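ADP compounds hydrolase nudE (Escherichia coli, PDB 1VHZ) hydrolyses ADP-ribose to AMP and ribose 5-phosphate and also acts on NADH, Ap3A and Ap2A, working as a magnesium-dependent homodimeric Nudix enzyme. Local coordinates at the interface of chains A and B. Numbering follows the deposited sequence. Chains: chain A/B, ADP compounds hydrolase nudE.

The interface of chains A and B. Residues chain A 68, 142-145; chain B 33, 39, 41.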
loop_
_atom_site.group_PDB
_atom_site.type_symbol
_atom_site.label_atom_id
_atom_site.label_comp_id
_atom_site.label_asym_id
_atom_site.label_seq_id
_atom_site.Cartn_x
_atom_site.Cartn_y
_atom_site.Cartn_z
ATOM N N TYR A 68 7.827 -15.509 3.786
ATOM C CA TYR A 68 6.539 -15.906 4.319
ATOM C C TYR A 68 5.780 -14.709 4.890
ATOM O O TYR A 68 6.352 -13.831 5.518
ATOM C CB TYR A 68 6.686 -17.019 5.351
ATOM C CG TYR A 68 5.379 -17.518 5.919
ATOM C CD1 TYR A 68 4.948 -17.089 7.171
ATOM C CD2 TYR A 68 4.563 -18.389 5.211
ATOM C CE1 TYR A 68 3.757 -17.530 7.700
ATOM C CE2 TYR A 68 3.376 -18.856 5.741
ATOM C CZ TYR A 68 2.980 -18.424 6.989
ATOM O OH TYR A 68 1.789 -18.866 7.519
ATOM N N ASP A 142 17.008 -11.116 11.579
ATOM C CA ASP A 142 16.117 -11.799 12.504
ATOM C C ASP A 142 15.169 -12.782 11.832
ATOM O O ASP A 142 14.236 -13.259 12.500
ATOM C CB ASP A 142 15.273 -10.785 13.308
ATOM C CG ASP A 142 16.159 -9.759 13.990
ATOM O OD1 ASP A 142 16.939 -10.163 14.877
ATOM O OD2 ASP A 142 16.091 -8.568 13.613
ATOM N N GLU A 143 15.356 -13.055 10.552
ATOM C CA GLU A 143 14.497 -13.996 9.849
ATOM C C GLU A 143 14.633 -15.408 10.415
ATOM O O GLU A 143 15.714 -15.904 10.707
ATOM C CB GLU A 143 14.764 -13.996 8.349
ATOM C CG GLU A 143 16.098 -14.475 7.861
ATOM C CD GLU A 143 17.282 -13.619 8.277
ATOM O OE1 GLU A 143 18.382 -14.183 8.434
ATOM O OE2 GLU A 143 17.137 -12.388 8.443
ATOM N N PRO A 144 13.497 -16.096 10.537
ATOM C CA PRO A 144 13.460 -17.452 11.047
ATOM C C PRO A 144 13.959 -18.449 10.019
ATOM O O PRO A 144 14.331 -19.562 10.361
ATOM C CB PRO A 144 11.999 -17.686 11.379
ATOM C CG PRO A 144 11.231 -16.735 10.537
ATOM C CD PRO A 144 12.144 -15.574 10.234
ATOM N N GLU A 145 13.881 -18.082 8.734
ATOM C CA GLU A 145 14.347 -19.014 7.700
ATOM C C GLU A 145 14.988 -18.204 6.588
ATOM O O GLU A 145 14.719 -17.009 6.481
ATOM C CB GLU A 145 13.212 -19.908 7.197
ATOM C CG GLU A 145 12.101 -19.212 6.465
ATOM C CD GLU A 145 10.933 -20.030 5.988
ATOM O OE1 GLU A 145 10.886 -21.281 6.023
ATOM O OE2 GLU A 145 9.954 -19.379 5.533
ATOM N N PHE B 33 8.500 -23.288 11.444
ATOM C CA PHE B 33 9.019 -23.265 10.073
ATOM C C PHE B 33 9.534 -24.633 9.699
ATOM O O PHE B 33 9.752 -25.464 10.594
ATOM C CB PHE B 33 10.075 -22.144 9.927
ATOM C CG PHE B 33 9.387 -20.795 10.042
ATOM C CD1 PHE B 33 9.122 -20.247 11.294
ATOM C CD2 PHE B 33 8.985 -20.117 8.915
ATOM C CE1 PHE B 33 8.448 -19.035 11.411
ATOM C CE2 PHE B 33 8.316 -18.903 9.025
ATOM C CZ PHE B 33 8.049 -18.368 10.276
ATOM N N ARG B 39 8.220 -19.469 16.048
ATOM C CA ARG B 39 7.973 -18.060 16.250
ATOM C C ARG B 39 6.480 -17.800 16.515
ATOM O O ARG B 39 5.596 -18.571 16.137
ATOM C CB ARG B 39 8.329 -17.187 15.042
ATOM C CG ARG B 39 9.774 -17.043 14.681
ATOM C CD ARG B 39 10.622 -16.355 15.757
ATOM N NE ARG B 39 12.028 -16.380 15.331
ATOM C CZ ARG B 39 12.546 -15.509 14.466
ATOM N NH1 ARG B 39 11.800 -14.544 13.942
ATOM N NH2 ARG B 39 13.811 -15.618 14.113
ATOM N N TYR B 41 3.929 -14.997 15.593
ATOM C CA TYR B 41 3.676 -13.796 14.802
ATOM C C TYR B 41 2.317 -13.212 15.199
ATOM O O TYR B 41 1.463 -13.897 15.740
ATOM C CB TYR B 41 3.657 -14.080 13.311
ATOM C CG TYR B 41 4.960 -14.194 12.573
ATOM C CD1 TYR B 41 6.156 -14.425 13.224
ATOM C CD2 TYR B 41 4.985 -14.125 11.177
ATOM C CE1 TYR B 41 7.353 -14.527 12.540
ATOM C CE2 TYR B 41 6.169 -14.258 10.476
ATOM C CZ TYR B 41 7.350 -14.462 11.167
ATOM O OH TYR B 41 8.538 -14.575 10.485
HETATM O O HOH W 1 8.408 -14.275 7.851
#
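In the NudE homodimer interface, A:Pro144, in a loop of chain A, packs among B:Phe33, B:Arg39 and B:Tyr41, which come from strand 38-44 of chain B and the turn before it. The proline ring meets two flat groups by different atoms. Its CG lies over a face of the B:Phe33 ring, shifted toward the rim, 3.8 Å from the ring centroid in a CH-pi contact. Its CB sits over the centre of the B:Arg39 guanidinium, 3.8 Å from CZ. The phenol oxygen OH of B:Tyr41 comes from the opposite direction, 3.5 Å from A:Pro144 CG. B:Arg39 also points both terminal nitrogens at one backbone oxygen of the loop: NH2 (2.9 Å) and NH1 (3.1 Å) both donate to the carbonyl O of A:Asp142, a poorly ordered residue, which makes the details of this grip less certain. That oxygen lies in the guanidinium plane, but the two donors reach it differently, NH1 almost in line with the C=O bond and NH2 from above the carbonyl plane. A bend at chi2 (-63°) swings the arginine chain so that its guanidinium can hold the carbonyl at its edge and the proline on its face. With an alanine in place of B:Arg39, the A:Asp142 carbonyl would probably lose both donors and A:Pro144 CB its flat neighbour. CD2 of the B:Phe33 ring lies 3.5 Å from the A:Glu145 carboxylate carbon CD, which is displaced from the ring plane toward the side of A:Pro144, with ring and carboxylate planes 69° apart. A water extends the contact to strand 61-69 of chain A: B:Tyr41 OH lies 2.7 Å from water 1, which in turn is 3.1 Å from A:Tyr68 O, a backbone carbonyl near the strand's end. B:Arg39 and B:Tyr41 also belong to the ADP-ribose pocket, so the neighbouring subunit's loop may help to position them. This loop lies between strands 134-136 and 149-153 of chain A, and the two-fold axis repeats the contact with the chains exchanged.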